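PDB 6XXW: beta-glucuronidase from Dictyoglomus thermophilum, which probably hydrolyses beta-D-glucuronides, removing terminal glucuronic acid. Local coordinates for residues W39-E44 / G72-K77; L227-K232 / N257-N262; P250-P255 / I280-V285. All blocks are in the same frame, centred on the assembly; numbering follows the deposited sequence.

Interaction 1: residues W39-E44 / G72-K77; sequences WEFRTE and GRVYYK
The guanidinium of Arg42 lies flat on one face of the Tyr75 ring. The two planes are 2° apart and their centres 4.2 Å apart, a cation-pi stack. NH1 is set toward the rim of the ring, over CG. CG of Arg42 stands between its backbone N and carbonyl carbon (chi1 62°), and the extended chain then carries the flat group across the tyrosine. NH2 bonds to Asp46 O, which helps fix the rotation of the guanidinium.

On the other face of the sheet, Phe41 turns an edge into the ring of Tyr76, a T-shaped pair with planes at 82°. Phe41 CD2 is 3.5 Å from Tyr76 CZ. The next ring atom, Phe41 CE2, reaches Val74 CG2 at 3.6 Å. Trp39 brings CE3 to within 3.6 Å of Tyr76 CB.

These pairs belong to antiparallel strands 32-43 and 73-81 of the beta-sandwich sugar-binding domain of family 2. Glu40 and Lys77, and Arg42 and Tyr75, are hydrogen-bonded pairs; Phe41 with Tyr76 and Thr43 with Val74 are non-hydrogen-bonded pairs. Glu40 and Lys77 run side by side, and a water joins Glu40 OE2 to Lys77 NZ.

At the strand end Glu44 OE2 forms a salt bridge with Arg73 NH1, using the syn lone pair of the carboxylate; the modelled separation is so short that its exact length is doubtful. An alanine in place of Glu44 would probably leave Arg73 NH1 without this carboxylate and strip the Tyr75 hydroxyl of its contact with Glu44 CG, which lies 3.6 Å from OH.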
loop_
_atom_site.group_PDB
_atom_site.type_symbol
_atom_site.label_atom_id
_atom_site.label_comp_id
_atom_site.label_asym_id
_atom_site.label_seq_id
_atom_site.Cartn_x
_atom_site.Cartn_y
_atom_site.Cartn_z
ATOM N N TRP A 39 17.442 -21.028 -21.980
ATOM C CA TRP A 39 18.075 -20.889 -23.284
ATOM C C TRP A 39 19.144 -19.807 -23.233
ATOM O O TRP A 39 19.178 -18.984 -22.322
ATOM C CB TRP A 39 17.058 -20.505 -24.360
ATOM C CG TRP A 39 16.030 -21.537 -24.745
ATOM C CD1 TRP A 39 15.238 -22.275 -23.915
ATOM C CD2 TRP A 39 15.665 -21.897 -26.076
ATOM N NE1 TRP A 39 14.397 -23.078 -24.653
ATOM C CE2 TRP A 39 14.645 -22.865 -25.984
ATOM C CE3 TRP A 39 16.097 -21.485 -27.341
ATOM C CZ2 TRP A 39 14.051 -23.433 -27.114
ATOM C CZ3 TRP A 39 15.513 -22.050 -28.461
ATOM C CH2 TRP A 39 14.510 -23.023 -28.340
ATOM N N GLU A 40 20.009 -19.785 -24.242
ATOM C CA GLU A 40 20.886 -18.632 -24.395
ATOM C C GLU A 40 20.172 -17.587 -25.249
ATOM O O GLU A 40 19.334 -17.922 -26.092
ATOM C CB GLU A 40 22.222 -19.037 -25.022
ATOM C CG GLU A 40 23.110 -19.800 -24.045
ATOM C CD GLU A 40 24.464 -20.164 -24.624
ATOM O OE1 GLU A 40 24.580 -21.250 -25.203
ATOM O OE2 GLU A 40 25.421 -19.376 -24.472
ATOM N N PHE A 41 20.507 -16.316 -25.023
ATOM C CA PHE A 41 19.732 -15.205 -25.567
ATOM C C PHE A 41 20.669 -14.041 -25.855
ATOM O O PHE A 41 21.565 -13.749 -25.061
ATOM C CB PHE A 41 18.628 -14.799 -24.566
ATOM C CG PHE A 41 17.840 -13.548 -24.934
ATOM C CD1 PHE A 41 18.336 -12.278 -24.660
ATOM C CD2 PHE A 41 16.564 -13.655 -25.458
ATOM C CE1 PHE A 41 17.592 -11.132 -24.977
ATOM C CE2 PHE A 41 15.814 -12.515 -25.767
ATOM C CZ PHE A 41 16.333 -11.262 -25.519
ATOM N N ARG A 42 20.454 -13.376 -26.988
ATOM C CA ARG A 42 21.223 -12.183 -27.319
ATOM C C ARG A 42 20.356 -11.261 -28.159
ATOM O O ARG A 42 19.316 -11.669 -28.679
ATOM C CB ARG A 42 22.513 -12.521 -28.074
ATOM C CG ARG A 42 22.268 -13.210 -29.411
ATOM C CD ARG A 42 23.569 -13.624 -30.101
ATOM N NE ARG A 42 23.264 -14.164 -31.422
ATOM C CZ ARG A 42 23.132 -13.410 -32.503
ATOM N NH1 ARG A 42 22.825 -13.971 -33.663
ATOM N NH2 ARG A 42 23.318 -12.094 -32.415
ATOM N N THR A 43 20.782 -10.006 -28.271
ATOM C CA THR A 43 20.107 -9.040 -29.124
ATOM C C THR A 43 20.889 -8.858 -30.421
ATOM O O THR A 43 22.015 -9.331 -30.568
ATOM C CB THR A 43 19.924 -7.688 -28.418
ATOM O OG1 THR A 43 21.199 -7.140 -28.075
ATOM C CG2 THR A 43 19.075 -7.841 -27.148
ATOM N N GLU A 44 20.267 -8.149 -31.361
ATOM C CA GLU A 44 20.788 -8.055 -32.723
ATOM C C GLU A 44 22.215 -7.518 -32.755
ATOM O O GLU A 44 22.549 -6.556 -32.060
ATOM C CB GLU A 44 19.878 -7.158 -33.568
ATOM C CG GLU A 44 19.961 -7.436 -35.063
ATOM C CD GLU A 44 18.790 -6.830 -35.815
ATOM O OE1 GLU A 44 18.120 -5.918 -35.260
ATOM O OE2 GLU A 44 18.537 -7.271 -36.956
ATOM N N GLY A 72 13.390 -4.468 -31.865
ATOM C CA GLY A 72 14.246 -5.073 -32.865
ATOM C C GLY A 72 14.291 -6.580 -32.738
ATOM O O GLY A 72 13.361 -7.187 -32.206
ATOM N N ARG A 73 15.374 -7.187 -33.202
ATOM C CA ARG A 73 15.491 -8.636 -33.270
ATOM C C ARG A 73 16.269 -9.169 -32.077
ATOM O O ARG A 73 17.279 -8.593 -31.668
ATOM C CB ARG A 73 16.178 -9.055 -34.574
ATOM C CG ARG A 73 15.301 -8.802 -35.792
ATOM C CD ARG A 73 15.965 -9.202 -37.103
ATOM N NE ARG A 73 15.234 -8.657 -38.246
ATOM C CZ ARG A 73 15.510 -7.485 -38.825
ATOM N NH1 ARG A 73 16.495 -6.722 -38.370
ATOM N NH2 ARG A 73 14.796 -7.070 -39.867
ATOM N N VAL A 74 15.785 -10.274 -31.512
ATOM C CA VAL A 74 16.514 -10.989 -30.476
ATOM C C VAL A 74 16.647 -12.433 -30.942
ATOM O O VAL A 74 15.939 -12.883 -31.842
ATOM C CB VAL A 74 15.834 -10.898 -29.092
ATOM C CG1 VAL A 74 15.560 -9.415 -28.734
ATOM C CG2 VAL A 74 14.548 -11.717 -29.066
ATOM N N TYR A 75 17.589 -13.151 -30.338
ATOM C CA TYR A 75 17.972 -14.479 -30.814
ATOM C C TYR A 75 18.071 -15.418 -29.625
ATOM O O TYR A 75 18.791 -15.130 -28.668
ATOM C CB TYR A 75 19.305 -14.430 -31.576
ATOM C CG TYR A 75 19.256 -13.466 -32.731
ATOM C CD1 TYR A 75 19.447 -12.099 -32.532
ATOM C CD2 TYR A 75 18.981 -13.910 -34.016
ATOM C CE1 TYR A 75 19.369 -11.198 -33.587
ATOM C CE2 TYR A 75 18.915 -13.015 -35.083
ATOM C CZ TYR A 75 19.107 -11.666 -34.857
ATOM O OH TYR A 75 19.039 -10.781 -35.910
ATOM N N TYR A 76 17.338 -16.524 -29.689
ATOM C CA TYR A 76 17.380 -17.590 -28.697
ATOM C C TYR A 76 18.157 -18.769 -29.267
ATOM O O TYR A 76 18.087 -19.035 -30.466
ATOM C CB TYR A 76 15.970 -18.050 -28.345
ATOM C CG TYR A 76 15.132 -17.076 -27.546
ATOM C CD1 TYR A 76 14.519 -15.990 -28.154
ATOM C CD2 TYR A 76 14.918 -17.281 -26.183
ATOM C CE1 TYR A 76 13.714 -15.107 -27.416
ATOM C CE2 TYR A 76 14.123 -16.404 -25.434
ATOM C CZ TYR A 76 13.525 -15.327 -26.058
ATOM O OH TYR A 76 12.737 -14.477 -25.317
ATOM N N LYS A 77 18.896 -19.480 -28.407
ATOM C CA LYS A 77 19.720 -20.604 -28.846
ATOM C C LYS A 77 19.709 -21.711 -27.804
ATOM O O LYS A 77 19.789 -21.434 -26.601
ATOM C CB LYS A 77 21.175 -20.174 -29.092
ATOM C CG LYS A 77 22.099 -21.319 -29.514
ATOM C CD LYS A 77 23.450 -20.803 -29.980
ATOM C CE LYS A 77 24.585 -21.513 -29.279
ATOM N NZ LYS A 77 25.898 -20.851 -29.539
HETATM O O HOH W 1 22.253 -22.951 -25.740
HETATM O O HOH W 2 26.859 -19.838 -27.190
#

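Interaction 2: residues L227-K232 / N257-N262; sequences LRDKDK and NPYLYN
Lys230 lays its side chain across the edge of the Tyr259 ring, while its backbone N donates to the hydroxyl of the same tyrosine. That bond, Lys230 N to Tyr259 OH, is 2.9 Å long and nearly straight at 169°. Lys230 CB lies 3.4 Å from Tyr259 OH. CG comes closer, 3.0 Å from that oxygen, because it stands between the backbone N and carbonyl carbon (chi1 58°). From there the chain is extended and crosses the tyrosine at about a right angle. CD passes Tyr259 CE2 at 3.4 Å. CE stays beside the ring edge, close to its plane. NZ ends 4.0 Å from Tyr259 CE2, past the main contact.

The hydroxyl is also approached by Asp229 CB, 3.2 Å from Tyr259 OH. Asp229 starts a type I turn that ends at Lys232. Its OD1 accepts from Asp231 N, an Asx turn, and also from Asn233 N. The tyrosine thus meets a turn held by bonds to Asp229 OD1.

Before the turn, Arg228 and Asn262 form an antiparallel hydrogen-bonded pair. A water links Arg228 NH1 to the backbone and side-chain oxygens of Asn262. The two side chains have further partners: Arg228 NH1 in a salt bridge with Glu264, and Asn262 ND2 on Asp279. Leu227 packs CD1 against Tyr261 CB, 3.8 Å away.

The domain is the immunoglobulin-like beta-sandwich of family 2 enzymes. The turn joins strands 223-228 and 234-239. Strand 257-268 runs between 223-228 and 273-280, and Leu227 and Tyr261 both touch Val247 of strand 242-248.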
loop_
_atom_site.group_PDB
_atom_site.type_symbol
_atom_site.label_atom_id
_atom_site.label_comp_id
_atom_site.label_asym_id
_atom_site.label_seq_id
_atom_site.Cartn_x
_atom_site.Cartn_y
_atom_site.Cartn_z
ATOM N N LEU A 227 -15.250 -43.447 -29.083
ATOM C CA LEU A 227 -15.600 -42.421 -28.119
ATOM C C LEU A 227 -15.827 -43.090 -26.771
ATOM O O LEU A 227 -16.557 -44.085 -26.685
ATOM C CB LEU A 227 -16.848 -41.674 -28.568
ATOM C CG LEU A 227 -17.119 -40.342 -27.881
ATOM C CD1 LEU A 227 -16.098 -39.316 -28.330
ATOM C CD2 LEU A 227 -18.510 -39.900 -28.233
ATOM N N ARG A 228 -15.190 -42.551 -25.728
ATOM C CA ARG A 228 -15.279 -43.083 -24.378
ATOM C C ARG A 228 -15.834 -42.025 -23.438
ATOM O O ARG A 228 -15.546 -40.835 -23.589
ATOM C CB ARG A 228 -13.909 -43.530 -23.860
ATOM C CG ARG A 228 -13.400 -44.794 -24.491
ATOM C CD ARG A 228 -12.029 -45.120 -23.950
ATOM N NE ARG A 228 -11.593 -46.428 -24.408
ATOM C CZ ARG A 228 -10.744 -46.609 -25.402
ATOM N NH1 ARG A 228 -10.243 -45.559 -26.046
ATOM N NH2 ARG A 228 -10.400 -47.836 -25.754
ATOM N N ASP A 229 -16.621 -42.465 -22.459
ATOM C CA ASP A 229 -17.170 -41.553 -21.465
ATOM C C ASP A 229 -16.140 -41.333 -20.353
ATOM O O ASP A 229 -14.983 -41.755 -20.450
ATOM C CB ASP A 229 -18.526 -42.061 -20.957
ATOM C CG ASP A 229 -18.430 -43.336 -20.108
ATOM O OD1 ASP A 229 -17.322 -43.765 -19.726
ATOM O OD2 ASP A 229 -19.499 -43.915 -19.815
ATOM N N LYS A 230 -16.581 -40.680 -19.273
ATOM C CA LYS A 230 -15.702 -40.327 -18.159
ATOM C C LYS A 230 -15.062 -41.552 -17.516
ATOM O O LYS A 230 -13.940 -41.465 -16.999
ATOM C CB LYS A 230 -16.492 -39.554 -17.098
ATOM C CG LYS A 230 -17.700 -40.333 -16.548
ATOM C CD LYS A 230 -18.541 -39.534 -15.549
ATOM C CE LYS A 230 -20.008 -39.992 -15.606
ATOM N NZ LYS A 230 -20.876 -39.329 -14.578
ATOM N N ASP A 231 -15.760 -42.688 -17.514
ATOM C CA ASP A 231 -15.288 -43.899 -16.857
ATOM C C ASP A 231 -14.611 -44.869 -17.821
ATOM O O ASP A 231 -14.461 -46.051 -17.495
ATOM C CB ASP A 231 -16.444 -44.589 -16.133
ATOM C CG ASP A 231 -17.106 -43.690 -15.109
ATOM O OD1 ASP A 231 -18.291 -43.330 -15.295
ATOM O OD2 ASP A 231 -16.434 -43.326 -14.123
ATOM N N LYS A 232 -14.199 -44.391 -18.997
ATOM C CA LYS A 232 -13.512 -45.165 -20.029
ATOM C C LYS A 232 -14.413 -46.183 -20.716
ATOM O O LYS A 232 -13.917 -46.997 -21.503
ATOM C CB LYS A 232 -12.269 -45.884 -19.487
ATOM C CG LYS A 232 -11.097 -44.976 -19.138
ATOM C CD LYS A 232 -9.833 -45.806 -18.904
ATOM C CE LYS A 232 -9.064 -45.345 -17.675
ATOM N NZ LYS A 232 -7.758 -46.058 -17.548
ATOM N N ASN A 257 -21.594 -27.850 -15.826
ATOM C CA ASN A 257 -21.567 -29.286 -16.046
ATOM C C ASN A 257 -20.608 -29.607 -17.190
ATOM O O ASN A 257 -21.064 -29.915 -18.298
ATOM C CB ASN A 257 -22.973 -29.812 -16.351
ATOM C CG ASN A 257 -23.010 -31.330 -16.451
ATOM O OD1 ASN A 257 -22.995 -32.035 -15.435
ATOM N ND2 ASN A 257 -23.039 -31.844 -17.680
ATOM N N PRO A 258 -19.277 -29.540 -16.965
ATOM C CA PRO A 258 -18.285 -29.688 -18.051
ATOM C C PRO A 258 -17.970 -31.137 -18.414
ATOM O O PRO A 258 -16.834 -31.597 -18.309
ATOM C CB PRO A 258 -17.059 -28.979 -17.463
ATOM C CG PRO A 258 -17.170 -29.234 -15.986
ATOM C CD PRO A 258 -18.649 -29.104 -15.701
ATOM N N TYR A 259 -18.963 -31.867 -18.892
ATOM C CA TYR A 259 -18.727 -33.270 -19.205
ATOM C C TYR A 259 -17.938 -33.406 -20.507
ATOM O O TYR A 259 -18.314 -32.828 -21.533
ATOM C CB TYR A 259 -20.048 -34.027 -19.296
ATOM C CG TYR A 259 -19.844 -35.527 -19.233
ATOM C CD1 TYR A 259 -19.501 -36.250 -20.371
ATOM C CD2 TYR A 259 -19.973 -36.210 -18.036
ATOM C CE1 TYR A 259 -19.306 -37.610 -20.320
ATOM C CE2 TYR A 259 -19.778 -37.569 -17.975
ATOM C CZ TYR A 259 -19.447 -38.265 -19.114
ATOM O OH TYR A 259 -19.251 -39.619 -19.045
ATOM N N LEU A 260 -16.839 -34.168 -20.462
ATOM C CA LEU A 260 -16.003 -34.417 -21.634
ATOM C C LEU A 260 -15.970 -35.905 -21.973
ATOM O O LEU A 260 -15.795 -36.745 -21.090
ATOM C CB LEU A 260 -14.573 -33.906 -21.406
ATOM C CG LEU A 260 -14.425 -32.386 -21.242
ATOM C CD1 LEU A 260 -13.013 -32.017 -20.782
ATOM C CD2 LEU A 260 -14.785 -31.653 -22.548
ATOM N N TYR A 261 -16.133 -36.220 -23.252
ATOM C CA TYR A 261 -15.890 -37.544 -23.804
ATOM C C TYR A 261 -14.506 -37.548 -24.440
ATOM O O TYR A 261 -14.026 -36.514 -24.909
ATOM C CB TYR A 261 -16.941 -37.899 -24.867
ATOM C CG TYR A 261 -18.348 -38.091 -24.347
ATOM C CD1 TYR A 261 -19.168 -37.000 -24.086
ATOM C CD2 TYR A 261 -18.857 -39.364 -24.116
ATOM C CE1 TYR A 261 -20.461 -37.167 -23.604
ATOM C CE2 TYR A 261 -20.145 -39.545 -23.638
ATOM C CZ TYR A 261 -20.945 -38.437 -23.387
ATOM O OH TYR A 261 -22.229 -38.604 -22.917
ATOM N N ASN A 262 -13.860 -38.709 -24.469
ATOM C CA ASN A 262 -12.536 -38.813 -25.069
ATOM C C ASN A 262 -12.662 -39.462 -26.440
ATOM O O ASN A 262 -13.150 -40.590 -26.557
ATOM C CB ASN A 262 -11.564 -39.607 -24.201
ATOM C CG ASN A 262 -10.138 -39.505 -24.704
ATOM O OD1 ASN A 262 -9.643 -40.398 -25.411
ATOM N ND2 ASN A 262 -9.473 -38.401 -24.370
HETATM O O HOH W 3 -11.292 -42.530 -25.946
#

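Interaction 3: residues P250-P255 / I280-V285; sequences PKLWEP and IGIRTV
Ile282 O is approached twice by the segment 250-255. Trp253 N donates a hydrogen bond of 2.9 Å to Ile282 O, from 38° above the carbonyl plane. Leu252 CA adds a CA-H...O contact to the same oxygen. Close by, a water accepts from Ile282 N and donates to Lys251 O, so a second backbone link runs through this one water.

Leu252 CD2 touches Ile282 CG2 at 3.6 Å, the two side chains crossing at about a right angle. Trp253 CB rests 3.9 Å from Gly281 CA. Gly281, with no side chain, lets the tryptophan come this close.

This loop, 281-284, leads from the immunoglobulin-like beta-sandwich domain into the TIM barrel domain of the family 2 fold. Trp253 and Arg283 lie side by side, pointing the same way, with planes 56° apart. Arg283 CD is 4.1 Å from Trp253 CE3. Both reach on to the barrel domain: Trp253 NE1 bonds to Asp353 O, and Arg283 uses NE for Pro406 O and NH2 for Val408 O. A bound Tris molecule, probably from the crystallisation liquor, hydrogen-bonds to Gly281 O.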
loop_
_atom_site.group_PDB
_atom_site.type_symbol
_atom_site.label_atom_id
_atom_site.label_comp_id
_atom_site.label_asym_id
_atom_site.label_seq_id
_atom_site.Cartn_x
_atom_site.Cartn_y
_atom_site.Cartn_z
ATOM N N PRO A 250 -26.757 -38.751 -24.026
ATOM C CA PRO A 250 -25.516 -37.993 -23.871
ATOM C C PRO A 250 -25.555 -37.137 -22.619
ATOM O O PRO A 250 -26.615 -36.677 -22.185
ATOM C CB PRO A 250 -25.489 -37.120 -25.130
ATOM C CG PRO A 250 -26.925 -36.894 -25.413
ATOM C CD PRO A 250 -27.622 -38.173 -25.066
ATOM N N LYS A 251 -24.383 -36.935 -22.030
ATOM C CA LYS A 251 -24.191 -35.909 -21.016
ATOM C C LYS A 251 -23.575 -34.700 -21.714
ATOM O O LYS A 251 -22.460 -34.785 -22.247
ATOM C CB LYS A 251 -23.305 -36.410 -19.872
ATOM C CG LYS A 251 -23.801 -37.697 -19.189
ATOM C CD LYS A 251 -23.129 -38.921 -19.790
ATOM C CE LYS A 251 -23.760 -40.228 -19.314
ATOM N NZ LYS A 251 -22.864 -41.398 -19.580
ATOM N N LEU A 252 -24.311 -33.596 -21.739
ATOM C CA LEU A 252 -23.893 -32.423 -22.493
ATOM C C LEU A 252 -22.888 -31.579 -21.712
ATOM O O LEU A 252 -22.939 -31.484 -20.482
ATOM C CB LEU A 252 -25.103 -31.559 -22.854
ATOM C CG LEU A 252 -26.258 -32.266 -23.559
ATOM C CD1 LEU A 252 -27.315 -31.257 -23.996
ATOM C CD2 LEU A 252 -25.728 -33.071 -24.749
ATOM N N TRP A 253 -21.974 -30.961 -22.454
ATOM C CA TRP A 253 -21.048 -29.991 -21.896
ATOM C C TRP A 253 -21.737 -28.635 -21.777
ATOM O O TRP A 253 -22.399 -28.181 -22.715
ATOM C CB TRP A 253 -19.809 -29.890 -22.793
ATOM C CG TRP A 253 -18.717 -29.010 -22.267
ATOM C CD1 TRP A 253 -17.574 -29.415 -21.622
ATOM C CD2 TRP A 253 -18.639 -27.577 -22.365
ATOM N NE1 TRP A 253 -16.801 -28.316 -21.300
ATOM C CE2 TRP A 253 -17.433 -27.180 -21.741
ATOM C CE3 TRP A 253 -19.482 -26.588 -22.901
ATOM C CZ2 TRP A 253 -17.043 -25.838 -21.650
ATOM C CZ3 TRP A 253 -19.096 -25.256 -22.805
ATOM C CH2 TRP A 253 -17.890 -24.893 -22.182
ATOM N N GLU A 254 -21.580 -27.984 -20.629
ATOM C CA GLU A 254 -22.036 -26.609 -20.476
ATOM C C GLU A 254 -21.398 -26.036 -19.219
ATOM O O GLU A 254 -20.869 -26.789 -18.395
ATOM C CB GLU A 254 -23.574 -26.520 -20.408
ATOM C CG GLU A 254 -24.274 -27.371 -19.346
ATOM C CD GLU A 254 -25.809 -27.322 -19.484
ATOM O OE1 GLU A 254 -26.324 -27.451 -20.621
ATOM O OE2 GLU A 254 -26.501 -27.143 -18.458
ATOM N N PRO A 255 -21.378 -24.715 -19.073
ATOM C CA PRO A 255 -20.962 -24.135 -17.791
ATOM C C PRO A 255 -21.808 -24.699 -16.667
ATOM O O PRO A 255 -23.041 -24.756 -16.760
ATOM C CB PRO A 255 -21.199 -22.638 -17.988
ATOM C CG PRO A 255 -21.061 -22.439 -19.446
ATOM C CD PRO A 255 -21.615 -23.683 -20.095
ATOM N N ILE A 280 -13.431 -34.092 -25.957
ATOM C CA ILE A 280 -14.360 -33.199 -26.636
ATOM C C ILE A 280 -15.602 -33.067 -25.768
ATOM O O ILE A 280 -15.844 -33.869 -24.870
ATOM C CB ILE A 280 -14.745 -33.698 -28.047
ATOM C CG1 ILE A 280 -15.415 -35.073 -27.956
ATOM C CG2 ILE A 280 -13.523 -33.737 -28.974
ATOM C CD1 ILE A 280 -16.014 -35.525 -29.266
ATOM N N GLY A 281 -16.395 -32.051 -26.057
ATOM C CA GLY A 281 -17.642 -31.828 -25.343
ATOM C C GLY A 281 -18.799 -31.719 -26.313
ATOM O O GLY A 281 -18.657 -31.175 -27.409
ATOM N N ILE A 282 -19.941 -32.255 -25.907
ATOM C CA ILE A 282 -21.141 -32.262 -26.735
ATOM C C ILE A 282 -22.002 -31.070 -26.325
ATOM O O ILE A 282 -22.597 -31.061 -25.241
ATOM C CB ILE A 282 -21.911 -33.585 -26.595
ATOM C CG1 ILE A 282 -21.090 -34.754 -27.155
ATOM C CG2 ILE A 282 -23.264 -33.493 -27.297
ATOM C CD1 ILE A 282 -21.677 -36.125 -26.807
ATOM N N ARG A 283 -22.072 -30.053 -27.185
ATOM C CA ARG A 283 -22.939 -28.909 -26.931
ATOM C C ARG A 283 -23.251 -28.201 -28.243
ATOM O O ARG A 283 -22.482 -28.272 -29.205
ATOM C CB ARG A 283 -22.307 -27.920 -25.943
ATOM C CG ARG A 283 -21.664 -26.687 -26.597
ATOM C CD ARG A 283 -20.239 -27.004 -26.950
ATOM N NE ARG A 283 -19.499 -25.896 -27.568
ATOM C CZ ARG A 283 -19.552 -25.573 -28.860
ATOM N NH1 ARG A 283 -20.353 -26.238 -29.689
ATOM N NH2 ARG A 283 -18.792 -24.589 -29.327
ATOM N N THR A 284 -24.377 -27.489 -28.257
ATOM C CA THR A 284 -24.743 -26.636 -29.379
ATOM C C THR A 284 -24.762 -25.185 -28.931
ATOM O O THR A 284 -25.009 -24.882 -27.757
ATOM C CB THR A 284 -26.118 -26.992 -29.960
ATOM O OG1 THR A 284 -27.117 -26.816 -28.948
ATOM C CG2 THR A 284 -26.133 -28.436 -30.451
ATOM N N VAL A 285 -24.516 -24.288 -29.879
ATOM C CA VAL A 285 -24.606 -22.855 -29.627
ATOM C C VAL A 285 -25.361 -22.207 -30.782
ATOM O O VAL A 285 -25.121 -22.524 -31.953
ATOM C CB VAL A 285 -23.210 -22.228 -29.410
ATOM C CG1 VAL A 285 -22.291 -22.515 -30.579
ATOM C CG2 VAL A 285 -23.332 -20.725 -29.193
HETATM O O HOH W 4 -20.112 -33.682 -23.346
#

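How the interactions relate
From the N terminus, interaction 1 comes first. It closes the loop between strands 32-43 and 73-81 inside the sugar-binding domain. Its centre is about 43 Å from that of interaction 2 and about 44 Å from that of interaction 3. The other two cross: their segments alternate, in the order 227-232, 250-255, 257-262, 280-285. Interaction 2 closes the excursion through strands 234-239 and 242-248. Interaction 3 closes the one through 257-268 and 273-280, tying 250-255 to the connection that enters the TIM barrel domain. Their centres are about 10 Å apart. Tyr261 O probably accepts a hydrogen bond from Ile280 N, and Asn257 ND2 probably donates one to Leu252 O.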